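Local coordinates for twin-arginine translocation pathway signal protein (Burkholderia phytofirmans, PDB 2RJO), which probably serves as a periplasmic sugar-binding protein that holds beta-D-galactopyranose in the cleft between its two lobes, at residues Q128-K131 against S132-G135; P185-Q188 against A189-T192; N295-D298 against V299-A303; G257-G260 against L261-L265. All coordinates share one frame; numbering follows the deposited sequence.

Contact 1 (Q128-K131 against S132-G135)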
loop_
_atom_site.group_PDB
_atom_site.type_symbol
_atom_site.label_atom_id
_atom_site.label_comp_id
_atom_site.label_asym_id
_atom_site.label_seq_id
_atom_site.Cartn_x
_atom_site.Cartn_y
_atom_site.Cartn_z
ATOM N N GLN A 128 -10.174 15.812 5.394
ATOM C CA GLN A 128 -9.491 16.356 6.560
ATOM C C GLN A 128 -8.612 17.525 6.142
ATOM O O GLN A 128 -8.527 18.525 6.852
ATOM C CB GLN A 128 -8.625 15.287 7.223
ATOM C CG GLN A 128 -7.780 15.816 8.372
ATOM C CD GLN A 128 -8.623 16.319 9.537
ATOM O OE1 GLN A 128 -9.223 15.531 10.278
ATOM N NE2 GLN A 128 -8.679 17.641 9.698
ATOM N N LEU A 129 -7.951 17.379 4.994
ATOM C CA LEU A 129 -7.081 18.419 4.470
ATOM C C LEU A 129 -7.871 19.693 4.160
ATOM O O LEU A 129 -7.457 20.799 4.515
ATOM C CB LEU A 129 -6.382 17.921 3.204
ATOM C CG LEU A 129 -5.538 18.949 2.452
ATOM C CD1 LEU A 129 -4.312 19.312 3.282
ATOM C CD2 LEU A 129 -5.117 18.395 1.098
ATOM N N PHE A 130 -9.020 19.541 3.511
ATOM C CA PHE A 130 -9.827 20.700 3.168
ATOM C C PHE A 130 -10.405 21.370 4.403
ATOM O O PHE A 130 -10.619 22.579 4.408
ATOM C CB PHE A 130 -10.953 20.308 2.210
ATOM C CG PHE A 130 -10.471 19.673 0.933
ATOM C CD1 PHE A 130 -9.198 19.961 0.419
ATOM C CD2 PHE A 130 -11.295 18.800 0.226
ATOM C CE1 PHE A 130 -8.762 19.381 -0.779
ATOM C CE2 PHE A 130 -10.865 18.216 -0.975
ATOM C CZ PHE A 130 -9.594 18.510 -1.475
ATOM N N LYS A 131 -10.671 20.596 5.450
ATOM C CA LYS A 131 -11.204 21.195 6.665
ATOM C C LYS A 131 -10.110 22.108 7.204
ATOM O O LYS A 131 -10.361 23.263 7.555
ATOM C CB LYS A 131 -11.533 20.133 7.718
ATOM C CG LYS A 131 -12.569 19.097 7.308
ATOM C CD LYS A 131 -13.860 19.744 6.836
ATOM C CE LYS A 131 -15.011 18.740 6.788
ATOM N NZ LYS A 131 -15.459 18.364 8.160
ATOM N N SER A 132 -8.891 21.584 7.255
ATOM C CA SER A 132 -7.759 22.348 7.759
ATOM C C SER A 132 -7.581 23.658 7.019
ATOM O O SER A 132 -7.102 24.635 7.592
ATOM C CB SER A 132 -6.470 21.535 7.643
ATOM O OG SER A 132 -6.486 20.430 8.521
HETATM N N MSE A 133 -7.955 23.675 5.746
HETATM C CA MSE A 133 -7.818 24.871 4.917
HETATM C C MSE A 133 -9.006 25.823 5.071
HETATM O O MSE A 133 -9.046 26.875 4.437
HETATM C CB MSE A 133 -7.697 24.469 3.443
HETATM C CG MSE A 133 -6.433 23.707 3.071
HETATM SE SE MSE A 133 -6.603 22.919 1.448
HETATM C CE MSE A 133 -5.413 21.798 1.505
ATOM N N GLY A 134 -9.965 25.461 5.912
ATOM C CA GLY A 134 -11.140 26.300 6.075
ATOM C C GLY A 134 -12.082 26.046 4.908
ATOM O O GLY A 134 -12.996 26.829 4.647
ATOM N N GLY A 135 -11.836 24.953 4.190
ATOM C CA GLY A 135 -12.671 24.583 3.061
ATOM C C GLY A 135 -12.516 25.428 1.814
ATOM O O GLY A 135 -13.257 25.259 0.847
#
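At the edge of the Phe-130 ring, near its plane, sits the selenium of selenomethionine Met-133, with SE 4.1 Å from CD1 of Phe-130. This is a Met-aromatic contact made at the rim, SE lying 82° off the ring normal. The two side chains run side by side in the same direction, each with its gamma carbon anti to its own carbonyl carbon; beyond CG the Met-133 chain is extended, which sets SE alongside the ring edge. The amide of Gln-128 comes near the hydroxyl of Ser-132, NE2 to OG 3.7 Å, but the stronger link between these residues is to the backbone. Gln-128 O accepts both from Ser-132 N at 3.1 Å and from Ser-132 OG at 3.3 Å, the two donors arriving from opposite faces of the carbonyl plane. Helix 118-132 then ends in a Schellman motif. Gly-135 N reaches back to Phe-130 O at 2.7 Å, while Gly-134 N bonds to Lys-131 O at 2.8 Å from above the carbonyl plane. Gly-134 turns to phi 79°, a conformation suited to glycine because a beta carbon would crowd the preceding carbonyl. Phe-130 also meets the ring of Phe-165, the planes inclined at about 55°. On the buried side, Leu-129, Phe-130 and Met-133 all rest on Val-139 of strand 137-143; Phe-130 reaches Leu-158 and Leu-162 of helix 149-163 as well, and Met-133 touches Ile-168 of strand 168-175.

Contact 2 (P185-Q188 against A189-T192)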
loop_
_atom_site.group_PDB
_atom_site.type_symbol
_atom_site.label_atom_id
_atom_site.label_comp_id
_atom_site.label_asym_id
_atom_site.label_seq_id
_atom_site.Cartn_x
_atom_site.Cartn_y
_atom_site.Cartn_z
ATOM N N PRO A 185 11.241 17.601 -6.450
ATOM C CA PRO A 185 11.312 18.607 -7.517
ATOM C C PRO A 185 9.970 19.060 -8.077
ATOM O O PRO A 185 9.872 20.142 -8.653
ATOM C CB PRO A 185 12.192 17.937 -8.575
ATOM C CG PRO A 185 11.936 16.492 -8.373
ATOM C CD PRO A 185 11.932 16.366 -6.860
ATOM N N ILE A 186 8.934 18.244 -7.921
ATOM C CA ILE A 186 7.617 18.629 -8.416
ATOM C C ILE A 186 7.003 19.673 -7.467
ATOM O O ILE A 186 6.326 20.602 -7.913
ATOM C CB ILE A 186 6.676 17.406 -8.524
ATOM C CG1 ILE A 186 7.151 16.475 -9.646
ATOM C CG2 ILE A 186 5.259 17.858 -8.804
ATOM C CD1 ILE A 186 6.286 15.225 -9.824
HETATM N N MSE A 187 7.243 19.514 -6.166
HETATM C CA MSE A 187 6.731 20.450 -5.171
HETATM C C MSE A 187 7.402 21.800 -5.373
HETATM O O MSE A 187 6.768 22.847 -5.251
HETATM C CB MSE A 187 7.034 19.954 -3.754
HETATM C CG MSE A 187 5.804 19.622 -2.910
HETATM SE SE MSE A 187 4.721 21.012 -2.529
HETATM C CE MSE A 187 3.284 20.463 -3.060
ATOM N N GLN A 188 8.695 21.762 -5.678
ATOM C CA GLN A 188 9.468 22.978 -5.898
ATOM C C GLN A 188 8.907 23.776 -7.057
ATOM O O GLN A 188 8.659 24.974 -6.922
ATOM C CB GLN A 188 10.930 22.642 -6.195
ATOM C CG GLN A 188 11.654 22.020 -5.039
ATOM C CD GLN A 188 13.126 21.864 -5.314
ATOM O OE1 GLN A 188 13.533 21.145 -6.244
ATOM N NE2 GLN A 188 13.947 22.537 -4.508
ATOM N N ALA A 189 8.721 23.111 -8.195
ATOM C CA ALA A 189 8.193 23.762 -9.387
ATOM C C ALA A 189 6.793 24.324 -9.139
ATOM O O ALA A 189 6.431 25.354 -9.709
ATOM C CB ALA A 189 8.161 22.787 -10.554
ATOM N N TRP A 190 6.006 23.647 -8.305
ATOM C CA TRP A 190 4.657 24.124 -7.990
ATOM C C TRP A 190 4.690 25.399 -7.156
ATOM O O TRP A 190 3.832 26.268 -7.307
ATOM C CB TRP A 190 3.861 23.088 -7.198
ATOM C CG TRP A 190 3.178 22.034 -8.016
ATOM C CD1 TRP A 190 2.774 22.126 -9.316
ATOM C CD2 TRP A 190 2.751 20.749 -7.553
ATOM N NE1 TRP A 190 2.122 20.978 -9.690
ATOM C CE2 TRP A 190 2.091 20.116 -8.626
ATOM C CE3 TRP A 190 2.859 20.073 -6.328
ATOM C CZ2 TRP A 190 1.538 18.832 -8.511
ATOM C CZ3 TRP A 190 2.307 18.794 -6.217
ATOM C CH2 TRP A 190 1.659 18.194 -7.300
HETATM N N MSE A 191 5.655 25.491 -6.247
HETATM C CA MSE A 191 5.768 26.673 -5.398
HETATM C C MSE A 191 6.243 27.873 -6.196
HETATM O O MSE A 191 5.898 29.008 -5.892
HETATM C CB MSE A 191 6.726 26.404 -4.246
HETATM C CG MSE A 191 6.093 25.620 -3.130
HETATM SE SE MSE A 191 7.309 25.146 -1.918
HETATM C CE MSE A 191 7.439 23.375 -2.349
ATOM N N THR A 192 7.042 27.609 -7.220
ATOM C CA THR A 192 7.547 28.669 -8.071
ATOM C C THR A 192 6.423 29.120 -8.997
ATOM O O THR A 192 6.293 30.304 -9.293
ATOM C CB THR A 192 8.735 28.176 -8.925
ATOM O OG1 THR A 192 9.924 28.143 -8.121
ATOM C CG2 THR A 192 8.946 29.095 -10.124
#
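Gln-188 O is gripped twice by the next turn of the helix: Thr-192 N bonds to it at 3.1 Å, and Met-191 N adds a weak bond. The main bond of Met-191 N is the regular one to Met-187 O, at 3.0 Å. One residue earlier, Trp-190 N bonds to Ile-186 O at 3.1 Å, and the side chains of this pair lie side by side, pointing the same way. Ile-186 CG2 settles over a face of the indole in a CH-pi contact, 3.7 Å from the centroid of the six-membered ring of Trp-190 and only 5° off its normal. The isoleucine puts CG1 beside its backbone N (chi1 -69°), which sends CG2 to the position anti to that nitrogen, facing the ring. Met-187, a selenomethionine like Met-191, comes to the indole from another direction: its methyl CE lies at the ring edge, a tight 3.3 Å from Trp-190 CE3. Its first torsion, chi1 -116°, lies between the staggered positions, which probably costs some torsional strain. Met-187 SE in turn touches the methyl CE of Met-191 at 3.6 Å. Pro-185, whose nitrogen has no hydrogen to give to the turn before, marks a kink in helix 180-194. The helix lies against the parallel sheet of its lobe: Trp-190 packs on Val-140 and Leu-142 of strand 137-143 and bonds through NE1 to Asp-172 OD2 on strand 168-175, while Met-187 and Met-191 face Ala-215 of helix 206-218.

Contact 3 (N295-D298 against V299-A303); sequences NVQD and VIARA
Val-296 and Ile-300, one turn apart, lie side by side with their branches pointing the same way, CG2 of Val-296 meeting CD1 of Ile-300 at 3.9 Å. Ile-300 CG1 passes over the carbonyl of Val-296, 3.4 Å from its oxygen. Beneath them the backbone is firmly tied: Ile-300 N bonds to Val-296 O at 2.9 Å with an N-H...O angle of 165°. Asn-295 and Val-299 form a second pair. Val-299 CG2 approaches ND2 of Asn-295 at 3.9 Å, while the bond from Val-299 N to Asn-295 O is weak. On the outer surface, the Gln-297 chain bends at chi2 (-85°), which brings NE2 to 3.8 Å from the methyl CB of Ala-301. Asp-298 O receives Arg-302 N at 3.2 Å, yet the charged ends stay apart, with Asp-298 OD2 and Arg-302 NH2 separated by 6.6 Å. The polar groups are placed by strand 283-291 and the residue just after it: Asn-295 ND2 donates to Phe-290 O, and Arg-302 NH1 bonds to Thr-289 OG1. A bound sulfate, probably from the crystallisation liquor, lies about 3 Å from the Arg-302 side chain. Asn-295 stands at the N-cap position, but its side chain makes no capping bond; its OD1 is engaged with Thr-292 N. The whole is a short amphipathic helix that follows strand 283-291 after a short loop, its apolar side packing on that strand and, through Val-299 and Ile-300, on Leu-237 of helix 234-241, in a chain of the periplasmic binding protein family.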
loop_
_atom_site.group_PDB
_atom_site.type_symbol
_atom_site.label_atom_id
_atom_site.label_comp_id
_atom_site.label_asym_id
_atom_site.label_seq_id
_atom_site.Cartn_x
_atom_site.Cartn_y
_atom_site.Cartn_z
ATOM N N ASN A 295 -4.890 10.658 17.542
ATOM C CA ASN A 295 -4.640 9.256 17.854
ATOM C C ASN A 295 -3.252 8.820 17.411
ATOM O O ASN A 295 -2.926 7.639 17.470
ATOM C CB ASN A 295 -5.682 8.367 17.179
ATOM C CG ASN A 295 -5.478 8.273 15.683
ATOM O OD1 ASN A 295 -5.116 9.256 15.044
ATOM N ND2 ASN A 295 -5.717 7.092 15.115
ATOM N N VAL A 296 -2.420 9.765 16.983
ATOM C CA VAL A 296 -1.095 9.392 16.505
ATOM C C VAL A 296 -0.249 8.633 17.521
ATOM O O VAL A 296 0.439 7.684 17.172
ATOM C CB VAL A 296 -0.296 10.614 16.017
ATOM C CG1 VAL A 296 -0.008 11.564 17.175
ATOM C CG2 VAL A 296 0.994 10.146 15.363
ATOM N N GLN A 297 -0.299 9.042 18.778
ATOM C CA GLN A 297 0.494 8.370 19.790
ATOM C C GLN A 297 0.160 6.879 19.881
ATOM O O GLN A 297 1.052 6.055 20.084
ATOM C CB GLN A 297 0.305 9.053 21.144
ATOM C CG GLN A 297 1.187 8.501 22.252
ATOM C CD GLN A 297 0.582 7.289 22.935
ATOM O OE1 GLN A 297 -0.536 7.355 23.462
ATOM N NE2 GLN A 297 1.319 6.171 22.939
ATOM N N ASP A 298 -1.113 6.529 19.723
ATOM C CA ASP A 298 -1.517 5.127 19.781
ATOM C C ASP A 298 -1.002 4.327 18.597
ATOM O O ASP A 298 -0.604 3.169 18.748
ATOM C CB ASP A 298 -3.035 4.994 19.843
ATOM C CG ASP A 298 -3.584 5.406 21.172
ATOM O OD1 ASP A 298 -3.055 4.930 22.195
ATOM O OD2 ASP A 298 -4.544 6.195 21.199
ATOM N N VAL A 299 -1.011 4.935 17.414
ATOM C CA VAL A 299 -0.529 4.230 16.238
ATOM C C VAL A 299 0.978 4.034 16.345
ATOM O O VAL A 299 1.489 2.974 15.993
ATOM C CB VAL A 299 -0.867 4.987 14.947
ATOM C CG1 VAL A 299 -0.322 4.225 13.747
ATOM C CG2 VAL A 299 -2.370 5.155 14.833
ATOM N N ILE A 300 1.688 5.046 16.841
ATOM C CA ILE A 300 3.137 4.933 16.988
ATOM C C ILE A 300 3.501 3.766 17.912
ATOM O O ILE A 300 4.366 2.959 17.579
ATOM C CB ILE A 300 3.759 6.244 17.545
ATOM C CG1 ILE A 300 3.736 7.328 16.466
ATOM C CG2 ILE A 300 5.195 5.997 18.010
ATOM C CD1 ILE A 300 4.297 8.664 16.919
ATOM N N ALA A 301 2.836 3.688 19.063
ATOM C CA ALA A 301 3.071 2.628 20.042
ATOM C C ALA A 301 2.792 1.240 19.465
ATOM O O ALA A 301 3.404 0.246 19.872
ATOM C CB ALA A 301 2.203 2.859 21.254
ATOM N N ARG A 302 1.860 1.177 18.523
ATOM C CA ARG A 302 1.498 -0.087 17.885
ATOM C C ARG A 302 2.674 -0.588 17.044
ATOM O O ARG A 302 3.008 -1.777 17.051
ATOM C CB ARG A 302 0.286 0.131 16.986
ATOM C CG ARG A 302 -0.405 -1.138 16.524
ATOM C CD ARG A 302 -1.564 -0.786 15.598
ATOM N NE ARG A 302 -2.389 0.258 16.207
ATOM C CZ ARG A 302 -3.342 0.926 15.564
ATOM N NH1 ARG A 302 -3.585 0.651 14.284
ATOM N NH2 ARG A 302 -4.047 1.873 16.202
ATOM N N ALA A 303 3.292 0.345 16.327
ATOM C CA ALA A 303 4.422 0.053 15.449
ATOM C C ALA A 303 5.761 0.121 16.185
ATOM O O ALA A 303 6.619 0.957 15.875
ATOM C CB ALA A 303 4.416 1.035 14.269
#

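Contact 4 (G257-G260 against L261-L265)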
loop_
_atom_site.group_PDB
_atom_site.type_symbol
_atom_site.label_atom_id
_atom_site.label_comp_id
_atom_site.label_asym_id
_atom_site.label_seq_id
_atom_site.Cartn_x
_atom_site.Cartn_y
_atom_site.Cartn_z
ATOM N N GLY A 257 2.464 -7.876 5.233
ATOM C CA GLY A 257 3.572 -8.723 4.829
ATOM C C GLY A 257 3.545 -10.140 5.373
ATOM O O GLY A 257 3.899 -11.093 4.669
ATOM N N GLY A 258 3.134 -10.280 6.631
ATOM C CA GLY A 258 3.084 -11.590 7.244
ATOM C C GLY A 258 1.806 -12.357 6.984
ATOM O O GLY A 258 1.857 -13.550 6.689
ATOM N N ILE A 259 0.665 -11.684 7.090
ATOM C CA ILE A 259 -0.616 -12.338 6.875
ATOM C C ILE A 259 -0.740 -12.921 5.460
ATOM O O ILE A 259 -1.248 -14.023 5.291
ATOM C CB ILE A 259 -1.787 -11.362 7.137
ATOM C CG1 ILE A 259 -3.016 -12.144 7.619
ATOM C CG2 ILE A 259 -2.132 -10.595 5.854
ATOM C CD1 ILE A 259 -2.800 -12.910 8.908
ATOM N N GLY A 260 -0.266 -12.186 4.454
ATOM C CA GLY A 260 -0.332 -12.675 3.085
ATOM C C GLY A 260 0.263 -14.069 2.979
ATOM O O GLY A 260 -0.344 -14.970 2.393
ATOM N N LEU A 261 1.450 -14.243 3.561
ATOM C CA LEU A 261 2.141 -15.530 3.565
ATOM C C LEU A 261 1.418 -16.553 4.447
ATOM O O LEU A 261 1.380 -17.732 4.129
ATOM C CB LEU A 261 3.569 -15.365 4.081
ATOM C CG LEU A 261 4.582 -14.554 3.277
ATOM C CD1 LEU A 261 5.874 -14.485 4.070
ATOM C CD2 LEU A 261 4.823 -15.195 1.915
ATOM N N SER A 262 0.864 -16.092 5.563
ATOM C CA SER A 262 0.149 -16.978 6.466
ATOM C C SER A 262 -1.020 -17.642 5.723
ATOM O O SER A 262 -1.180 -18.861 5.776
ATOM C CB SER A 262 -0.355 -16.188 7.673
ATOM O OG SER A 262 -0.982 -17.032 8.615
HETATM N N MSE A 263 -1.826 -16.838 5.032
HETATM C CA MSE A 263 -2.960 -17.356 4.261
HETATM C C MSE A 263 -2.451 -18.395 3.269
HETATM O O MSE A 263 -2.976 -19.511 3.174
HETATM C CB MSE A 263 -3.637 -16.238 3.460
HETATM C CG MSE A 263 -4.505 -15.297 4.261
HETATM SE SE MSE A 263 -5.079 -13.906 3.270
HETATM C CE MSE A 263 -4.666 -12.597 4.320
ATOM N N GLY A 264 -1.421 -18.004 2.528
ATOM C CA GLY A 264 -0.844 -18.885 1.539
ATOM C C GLY A 264 -0.324 -20.191 2.104
ATOM O O GLY A 264 -0.555 -21.243 1.517
ATOM N N LEU A 265 0.370 -20.130 3.238
ATOM C CA LEU A 265 0.928 -21.326 3.849
ATOM C C LEU A 265 -0.157 -22.263 4.368
ATOM O O LEU A 265 -0.044 -23.485 4.231
ATOM C CB LEU A 265 1.905 -20.953 4.977
ATOM C CG LEU A 265 2.669 -22.097 5.678
ATOM C CD1 LEU A 265 3.401 -22.963 4.647
ATOM C CD2 LEU A 265 3.656 -21.519 6.694
#
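Met-263, a selenomethionine, climbs back along helix 253-268 to meet Ile-259, one turn earlier. Its CB rests 3.7 Å from Gly-260 O, and the next atom, CG, lies 3.6 Å from Ile-259 O. With CG anti to the carbonyl carbon and chi2 extended, the chain then bends at chi3 (-130°), turning the methyl CE beyond SE onto the isoleucine. There CE touches two branches at once, Ile-259 CG2 at 3.6 Å and Ile-259 CG1 at 3.7 Å, so the methyl sits in the fork of the beta-branched side chain. The backbone ties the same pair: Met-263 N donates to Ile-259 O at 2.9 Å, nearly straight at 172°. Ser-262 N bonds to Gly-258 O at 3.0 Å, lying in the carbonyl plane, and Gly-264 N bonds to Gly-260 O. Leu-261 hangs on the other flank, its CG 3.8 Å from Gly-257 O, and packs on Ala-27 and Phe-30 of helix 18-34. Ile-259 and Met-263 both press on Leu-114 of strand 110-115. Three glycines, Gly-257, Gly-258 and Gly-260, bring no side chains to this part of the helix, and polar neighbours reach its carbonyls: Asn-68 ND2 bonds to Gly-257 O and Thr-92 OG1 to Gly-260 O. Ser-262 OG in turn donates to Trp-310 O. The contact is therefore apolar at its side-chain tips, while several of its buried polar atoms are satisfied by backbone bonds or by residues packed around the helix.

Overall arrangement
From the N terminus the chain reaches contact 1, then contact 2, contact 4 and last contact 3. Each spans only a turn or two, contact 1 at the end of helix 118-132 where the chain leaves for strand 137-143, the others along a helix, so the four stand in series and none encloses or crosses another. Contacts 1 and 2 belong to the lobe built on strands 137-143, 168-175 and 198-203, their centres 21 Å apart and both leaning on strand 137-143. Contact 4 packs in the other lobe, 38 Å from contact 1 and 40 Å from contact 2, centre to centre. Contact 3 lies between these extremes, linking strand 283-291 of the larger sheet to helix 234-241.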